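Local structure of PrgX (Enterococcus faecalis, 2AWI) at residues E78-L81 with I82-F86; C153-V156 with S157-N161; N196-T199 with I200-N204; E270-H273 with R274-E278. The protein acts as the receptor for the peptide sex pheromone cCF10 in the control of plasmid conjugation and probably binds DNA as a repressor. The protein carries 1 engineered substitution. All coordinates share one frame; numbering follows the deposited sequence.

Interaction 1 of 4, residues E78-L81 with I82-F86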
# COMPACT_ATOMS: atom_id res chain seq x y z
N GLU A 78 2.43 38.73 30.58
CA GLU A 78 3.58 37.89 30.93
C GLU A 78 3.64 36.60 30.13
O GLU A 78 4.67 36.30 29.51
CB GLU A 78 3.54 37.56 32.42
CG GLU A 78 3.70 38.77 33.34
CD GLU A 78 5.11 39.33 33.33
OE1 GLU A 78 5.92 38.91 32.47
OE2 GLU A 78 5.42 40.19 34.18
N LYS A 79 2.56 35.83 30.13
CA LYS A 79 2.53 34.57 29.40
C LYS A 79 2.79 34.81 27.91
O LYS A 79 3.31 33.94 27.21
CB LYS A 79 1.19 33.85 29.60
CG LYS A 79 1.17 32.40 29.11
CD LYS A 79 -0.12 31.67 29.50
CE LYS A 79 -0.15 31.23 30.96
NZ LYS A 79 0.69 30.02 31.22
N LEU A 80 2.43 36.00 27.44
CA LEU A 80 2.62 36.37 26.05
C LEU A 80 4.10 36.66 25.82
O LEU A 80 4.69 36.25 24.82
CB LEU A 80 1.78 37.62 25.73
CG LEU A 80 1.67 38.16 24.30
CD1 LEU A 80 2.99 38.77 23.85
CD2 LEU A 80 1.25 37.03 23.36
N LEU A 81 4.69 37.37 26.77
CA LEU A 81 6.10 37.75 26.72
C LEU A 81 7.04 36.57 26.47
O LEU A 81 8.12 36.74 25.91
CB LEU A 81 6.47 38.46 28.03
CG LEU A 81 7.71 39.35 28.09
CD1 LEU A 81 7.71 40.32 26.93
CD2 LEU A 81 7.72 40.11 29.42
N ILE A 82 6.63 35.37 26.89
CA ILE A 82 7.45 34.18 26.71
C ILE A 82 7.85 33.90 25.27
O ILE A 82 9.00 33.56 24.99
CB ILE A 82 6.73 32.92 27.28
CG1 ILE A 82 6.81 32.91 28.80
CG2 ILE A 82 7.35 31.64 26.71
CD1 ILE A 82 6.11 31.74 29.43
N SER A 83 6.90 34.04 24.34
CA SER A 83 7.17 33.79 22.93
C SER A 83 8.26 34.72 22.40
O SER A 83 9.17 34.28 21.69
CB SER A 83 5.89 34.00 22.11
OG SER A 83 5.45 35.34 22.17
N LYS A 84 8.17 35.99 22.76
CA LYS A 84 9.14 36.98 22.33
C LYS A 84 10.53 36.66 22.87
O LYS A 84 11.52 36.71 22.14
CB LYS A 84 8.71 38.38 22.77
CG LYS A 84 7.24 38.67 22.48
CD LYS A 84 6.90 40.15 22.68
CE LYS A 84 7.36 40.98 21.49
NZ LYS A 84 6.65 40.59 20.23
N ILE A 85 10.60 36.33 24.16
CA ILE A 85 11.87 36.01 24.80
C ILE A 85 12.49 34.73 24.25
O ILE A 85 13.70 34.55 24.31
CB ILE A 85 11.72 35.88 26.34
CG1 ILE A 85 11.33 37.24 26.94
CG2 ILE A 85 13.02 35.40 26.96
CD1 ILE A 85 11.21 37.24 28.45
N PHE A 86 11.66 33.84 23.70
CA PHE A 86 12.18 32.60 23.14
C PHE A 86 13.01 32.90 21.90
O PHE A 86 14.05 32.28 21.68
CB PHE A 86 11.04 31.65 22.76
CG PHE A 86 11.51 30.41 22.05
CD1 PHE A 86 12.31 29.48 22.70
CD2 PHE A 86 11.18 30.19 20.71
CE1 PHE A 86 12.77 28.34 22.04
CE2 PHE A 86 11.64 29.06 20.04
CZ PHE A 86 12.44 28.13 20.71
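Glu78 touches Ile82 one helical turn on through its carbonyl oxygen, where Ile82 N makes a weak bond of 3.4 Å to Glu78 O; its carboxylate turns the other way, to a salt bridge with Arg98 of helix 92-102. Lys79 likewise meets Ile82 through the backbone, Lys79 O lying 3.6 Å from Ile82 CB, while its ammonium group leaves for Glu154. Leu80 brings the polar centre of the contact. Its carbonyl oxygen accepts twice from one residue: Ser83 OG sits 2.9 Å from Leu80 O, nearly in line with the carbonyl bond, and Ser83 N comes from above the carbonyl plane at 3.2 Å. With chi1 at 64°, the serine hydroxyl stands between its own backbone N and carbonyl carbon and folds back onto the preceding turn, a common way for a serine to meet its hydrogen-bonding needs inside a helix. All of this lies within helix 74-87, which packs one side against helices 92-102 and 107-122. Leu81 then carries the apolar step. Ile85 N points to Leu81 O at 3.1 Å in a straight bond of 165°, and beside this bond the two side chains meet obliquely, Leu81 CG 4.1 Å from Ile85 CD1. Beyond this pair Leu81 leans on Asn95 and Arg98, and Ile85 on Asn95 and Tyr116.

Interaction 2 of 4, residues C153-V156 with S157-N161. Engineered in segment 153-156: Cys153 (natural residue Tyr).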
# COMPACT_ATOMS: atom_id res chain seq x y z
N CYS A 153 -3.16 20.93 35.00
CA CYS A 153 -2.75 20.04 33.93
C CYS A 153 -1.79 20.75 32.97
O CYS A 153 -1.00 20.11 32.29
CB CYS A 153 -3.97 19.49 33.19
SG CYS A 153 -4.84 18.22 34.16
N GLU A 154 -1.86 22.08 32.93
CA GLU A 154 -0.95 22.83 32.07
C GLU A 154 0.42 22.77 32.74
O GLU A 154 1.43 22.51 32.10
CB GLU A 154 -1.42 24.28 31.93
CG GLU A 154 -0.64 25.09 30.89
CD GLU A 154 -1.10 26.54 30.82
OE1 GLU A 154 -2.32 26.79 30.66
OE2 GLU A 154 -0.23 27.44 30.92
N ILE A 155 0.42 23.02 34.05
CA ILE A 155 1.66 22.97 34.84
C ILE A 155 2.33 21.61 34.69
O ILE A 155 3.53 21.52 34.43
CB ILE A 155 1.35 23.25 36.34
CG1 ILE A 155 1.16 24.75 36.55
CG2 ILE A 155 2.47 22.68 37.21
CD1 ILE A 155 0.73 25.14 37.95
N VAL A 156 1.56 20.54 34.85
CA VAL A 156 2.10 19.20 34.72
C VAL A 156 2.79 18.99 33.38
O VAL A 156 3.84 18.35 33.29
CB VAL A 156 1.01 18.14 34.90
CG1 VAL A 156 1.27 16.95 33.99
CG2 VAL A 156 0.99 17.68 36.35
N SER A 157 2.17 19.52 32.33
CA SER A 157 2.71 19.40 30.98
C SER A 157 4.03 20.16 30.88
O SER A 157 4.99 19.69 30.27
CB SER A 157 1.71 19.97 29.98
OG SER A 157 2.21 19.91 28.66
N ASN A 158 4.07 21.35 31.48
CA ASN A 158 5.26 22.18 31.47
C ASN A 158 6.40 21.48 32.22
O ASN A 158 7.57 21.61 31.85
CB ASN A 158 4.96 23.53 32.15
CG ASN A 158 3.96 24.38 31.37
OD1 ASN A 158 3.34 25.29 31.92
ND2 ASN A 158 3.81 24.09 30.08
N LEU A 159 6.05 20.73 33.27
CA LEU A 159 7.04 20.01 34.06
C LEU A 159 7.66 18.84 33.30
O LEU A 159 8.86 18.58 33.41
CB LEU A 159 6.41 19.48 35.36
CG LEU A 159 5.97 20.53 36.38
CD1 LEU A 159 5.16 19.85 37.48
CD2 LEU A 159 7.20 21.23 36.96
N LEU A 160 6.84 18.13 32.52
CA LEU A 160 7.34 17.01 31.74
C LEU A 160 8.36 17.50 30.73
O LEU A 160 9.09 16.72 30.13
CB LEU A 160 6.19 16.32 30.99
CG LEU A 160 5.26 15.37 31.76
CD1 LEU A 160 4.12 14.90 30.87
CD2 LEU A 160 6.05 14.18 32.26
N ASN A 161 8.42 18.82 30.57
CA ASN A 161 9.32 19.45 29.62
C ASN A 161 10.67 19.87 30.20
O ASN A 161 11.64 20.04 29.46
CB ASN A 161 8.63 20.67 29.01
CG ASN A 161 9.22 21.07 27.68
OD1 ASN A 161 9.08 20.37 26.68
ND2 ASN A 161 9.91 22.21 27.66
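Helix 150-159 belongs to the C-terminal TPR-like region of the receptor, an all-helical array, and this contact lies on that helix and the residues just after it. Ile155 and Leu159 form the apolar ridge: they lie side by side and point the same way, with Ile155 CG2 3.9 Å from Leu159 CD1. The CG2 branch of Ile155 is the one that reaches forward because CG1 swings back beside the backbone N (chi1 -79°). Both residues face helix 107-122, where Leu114 receives Leu159. On the neighbouring ridge Glu154 and Asn158 cross, the methylene Glu154 CG 4.1 Å from Asn158 OD1 and the carboxylate and amide planes 72° apart. The amide carbon bends over the preceding turn, leaving Asn158 CG 3.2 Å from Glu154 O, yet it is the backbone Asn158 N that bonds this oxygen, at 2.9 Å and in the carbonyl plane. Leu159 N binds Ile155 O at 2.9 Å as well. At the engineered Cys153, the backbone Cys153 O accepts from Ser157 N at 3.2 Å, the donor lying above the carbonyl plane. Val156 and Leu160 continue the chain of backbone bonds beside helix 165-172. With the charge of Lys79 close by, the Glu154 carboxylate is probably ionised; Glu154 OE2 and Asn158 OD1, both acceptors, converge on Ser111 OG, whose single proton can probably serve one of them at a time.

Interaction 3 of 4, residues N196-T199 with I200-N204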
# COMPACT_ATOMS: atom_id res chain seq x y z
N ASN A 196 1.61 14.05 25.90
CA ASN A 196 3.02 14.29 26.19
C ASN A 196 3.57 13.22 27.12
O ASN A 196 4.70 12.76 26.95
CB ASN A 196 3.22 15.67 26.82
CG ASN A 196 2.97 16.79 25.84
OD1 ASN A 196 3.07 16.60 24.63
ND2 ASN A 196 2.67 17.97 26.36
N ALA A 197 2.77 12.83 28.10
CA ALA A 197 3.21 11.81 29.05
C ALA A 197 3.39 10.48 28.34
O ALA A 197 4.36 9.77 28.58
CB ALA A 197 2.19 11.67 30.18
N LEU A 198 2.45 10.14 27.45
CA LEU A 198 2.51 8.88 26.72
C LEU A 198 3.66 8.81 25.72
O LEU A 198 4.22 7.74 25.47
CB LEU A 198 1.18 8.63 25.99
CG LEU A 198 1.12 7.41 25.06
CD1 LEU A 198 1.59 6.18 25.79
CD2 LEU A 198 -0.31 7.22 24.56
N THR A 199 4.02 9.95 25.15
CA THR A 199 5.12 10.01 24.20
C THR A 199 6.40 9.64 24.93
O THR A 199 7.19 8.81 24.48
CB THR A 199 5.26 11.43 23.60
OG1 THR A 199 4.06 11.79 22.91
CG2 THR A 199 6.44 11.49 22.63
N ILE A 200 6.60 10.27 26.08
CA ILE A 200 7.77 10.01 26.91
C ILE A 200 7.80 8.56 27.38
O ILE A 200 8.85 7.91 27.36
CB ILE A 200 7.77 10.96 28.12
CG1 ILE A 200 7.97 12.41 27.64
CG2 ILE A 200 8.84 10.55 29.11
CD1 ILE A 200 7.77 13.48 28.72
N SER A 201 6.65 8.03 27.77
CA SER A 201 6.57 6.66 28.25
C SER A 201 6.97 5.62 27.21
O SER A 201 7.62 4.63 27.55
CB SER A 201 5.16 6.37 28.74
OG SER A 201 4.86 7.21 29.84
N ILE A 202 6.57 5.85 25.96
CA ILE A 202 6.89 4.93 24.87
C ILE A 202 8.38 5.03 24.56
O ILE A 202 9.03 4.03 24.24
CB ILE A 202 6.08 5.27 23.59
CG1 ILE A 202 4.62 4.87 23.78
CG2 ILE A 202 6.65 4.55 22.39
CD1 ILE A 202 4.42 3.38 23.97
N MSE A 203 8.92 6.24 24.65
CA MSE A 203 10.33 6.47 24.36
C MSE A 203 11.26 5.79 25.38
O MSE A 203 12.41 5.49 25.07
CB MSE A 203 10.60 7.98 24.31
CG MSE A 203 11.76 8.37 23.40
SE MSE A 203 11.42 7.95 21.54
CE MSE A 203 12.67 6.47 21.35
N ASN A 204 10.76 5.56 26.59
CA ASN A 204 11.54 4.91 27.64
C ASN A 204 11.10 3.46 27.77
O ASN A 204 11.36 2.81 28.78
CB ASN A 204 11.33 5.60 28.99
CG ASN A 204 11.76 7.05 28.98
OD1 ASN A 204 12.67 7.43 28.24
ND2 ASN A 204 11.13 7.86 29.83
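Ile200 reaches back over the preceding turn toward Asn196 and Ala197. Its CB lies 3.6 Å from Ala197 O; CG1, held anti to the carbonyl carbon (chi1 -67°), comes to 3.4 Å from Asn196 O; and the terminal CD1 stays 3.6 Å from that same oxygen, so that the longer branch lies in front of the oxygen. Ile200 N bonds Asn196 O at 3.3 Å, with an N-H...O angle of 168°, the donor tilted out of the carbonyl plane. Leu160 of interaction 2 packs against both Ala197 and Ile200. The setting is the C-terminal part of the long helix 184-203 in the TPR-like region, which lies against helices 207-220, 230-248 and 270-286. One residue on, Ser201 doubles the grip on Ala197: Ser201 OG gives a hydrogen bond of 2.9 Å to Ala197 O from above the carbonyl plane, and Ser201 N another of 3.0 Å, so this buried hydroxyl is satisfied by its own helix. Leu198 and Ile202 run alongside each other, Leu198 CD1 3.9 Å from Ile202 CG1, and continue into Ile236 and Ile242 of helix 230-248. The Thr199 hydroxyl turns back to Lys195 O, while Thr199 O takes the N-H of selenomethionine Met203 at 3.1 Å.

Interaction 4 of 4, residues E270-H273 with R274-E278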
# COMPACT_ATOMS: atom_id res chain seq x y z
N GLU A 270 3.00 18.93 8.97
CA GLU A 270 4.42 18.61 8.84
C GLU A 270 5.20 18.46 10.15
O GLU A 270 5.88 17.45 10.34
CB GLU A 270 5.12 19.64 7.95
CG GLU A 270 6.60 19.37 7.75
CD GLU A 270 6.88 18.00 7.13
OE1 GLU A 270 8.05 17.56 7.18
OE2 GLU A 270 5.94 17.38 6.60
N ASP A 271 5.12 19.44 11.04
CA ASP A 271 5.86 19.35 12.30
C ASP A 271 5.56 18.04 13.03
O ASP A 271 6.47 17.40 13.57
CB ASP A 271 5.53 20.55 13.20
CG ASP A 271 6.00 21.86 12.61
OD1 ASP A 271 7.11 21.89 12.04
OD2 ASP A 271 5.28 22.87 12.74
N ILE A 272 4.29 17.65 13.05
CA ILE A 272 3.91 16.41 13.69
C ILE A 272 4.45 15.22 12.89
O ILE A 272 4.94 14.25 13.46
CB ILE A 272 2.38 16.30 13.80
CG1 ILE A 272 1.89 17.21 14.93
CG2 ILE A 272 1.98 14.84 14.04
CD1 ILE A 272 0.37 17.25 15.06
N HIS A 273 4.36 15.30 11.57
CA HIS A 273 4.85 14.23 10.70
C HIS A 273 6.34 14.07 10.94
O HIS A 273 6.85 12.96 11.03
CB HIS A 273 4.61 14.58 9.23
CG HIS A 273 5.19 13.58 8.27
ND1 HIS A 273 6.38 13.79 7.61
CD2 HIS A 273 4.74 12.36 7.88
CE1 HIS A 273 6.65 12.74 6.85
NE2 HIS A 273 5.67 11.86 7.00
N ARG A 274 7.02 15.20 11.04
CA ARG A 274 8.45 15.26 11.27
C ARG A 274 8.80 14.56 12.59
O ARG A 274 9.62 13.65 12.61
CB ARG A 274 8.87 16.73 11.32
CG ARG A 274 10.37 17.01 11.33
CD ARG A 274 10.60 18.48 11.64
NE ARG A 274 11.95 18.95 11.31
CZ ARG A 274 13.07 18.45 11.82
NH1 ARG A 274 13.03 17.46 12.69
NH2 ARG A 274 14.24 18.97 11.46
N SER A 275 8.17 14.99 13.68
CA SER A 275 8.44 14.41 14.99
C SER A 275 8.12 12.92 15.09
O SER A 275 8.83 12.18 15.77
CB SER A 275 7.68 15.17 16.07
OG SER A 275 6.47 14.52 16.40
N LEU A 276 7.06 12.48 14.44
CA LEU A 276 6.70 11.07 14.49
C LEU A 276 7.69 10.20 13.71
O LEU A 276 7.97 9.07 14.10
CB LEU A 276 5.28 10.86 13.96
CG LEU A 276 4.18 10.87 15.02
CD1 LEU A 276 4.46 11.90 16.10
CD2 LEU A 276 2.83 11.13 14.35
N VAL A 277 8.23 10.74 12.62
CA VAL A 277 9.21 10.00 11.84
C VAL A 277 10.47 9.80 12.69
O VAL A 277 11.02 8.70 12.74
CB VAL A 277 9.59 10.76 10.53
CG1 VAL A 277 10.81 10.11 9.89
CG2 VAL A 277 8.43 10.73 9.56
N GLU A 278 10.90 10.87 13.35
CA GLU A 278 12.08 10.80 14.20
C GLU A 278 11.81 9.80 15.32
O GLU A 278 12.66 8.95 15.63
CB GLU A 278 12.39 12.18 14.79
CG GLU A 278 12.58 13.26 13.74
CD GLU A 278 12.83 14.63 14.32
OE1 GLU A 278 12.04 15.07 15.19
OE2 GLU A 278 13.82 15.28 13.91
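His273 and Val277 pack one turn apart near the start of helix 270-286, a helix of the TPR-like region, and form the dense side of this contact. Val277 CG2 sits over one face of the imidazole in a CH-pi contact, 4.0 Å from the His273 ring centroid and displaced toward the rim; with the ring swung anti to its own N (chi1 176°), that face is turned to the valine. Tyr298 meets the same ring edge-to-face, and Ile261 and Lys265 of helix 251-266 also touch it. Ile272 and Leu276 lie alongside each other, pointing the same way, Ile272 CG2 3.8 Å from Leu276 CD2, both against Phe264. Ser275 OG makes a weak bond to Ile272 O, while Ser275 N binds Asp271 O at 3.0 Å. Glu270, Asp271 and Arg274 are exposed. Their backbone is close, Arg274 N only 2.6 Å from Glu270 O, but the side chains scarcely touch: Glu270 OE1 stays 5.8 Å and Asp271 OD1 5.7 Å from Arg274 NE, where the charges may attract without pairing. Arg274, extended from CG to NE, stands out from the helix. The carboxylate of Glu278 meets its guanidinium at the edge, in a salt bridge with Arg274 NH1 2.6 Å from Glu278 OE2.

In the fold
Followed from the N terminus, the four interactions come strictly in series, each within one helix; none encloses or crosses another, and none closes a long loop. Their ties are lateral. Interaction 1, on helix 74-87, joins interaction 2, on helix 150-159, through the Lys79-Glu154 salt bridge, their centres about 17 Å apart. Interaction 2 in turn meets interaction 3, on helix 184-203, through a probable hydrogen bond from Asn196 to Ser157 and the packing of Leu160 on Ala197 and Ile200. Interaction 4 does not touch interaction 3, their nearest atoms being about 6 Å apart, but later residues of its helix 270-286, Glu279, Lys282 and Ile283, reach Thr199, Ile202 and Met203.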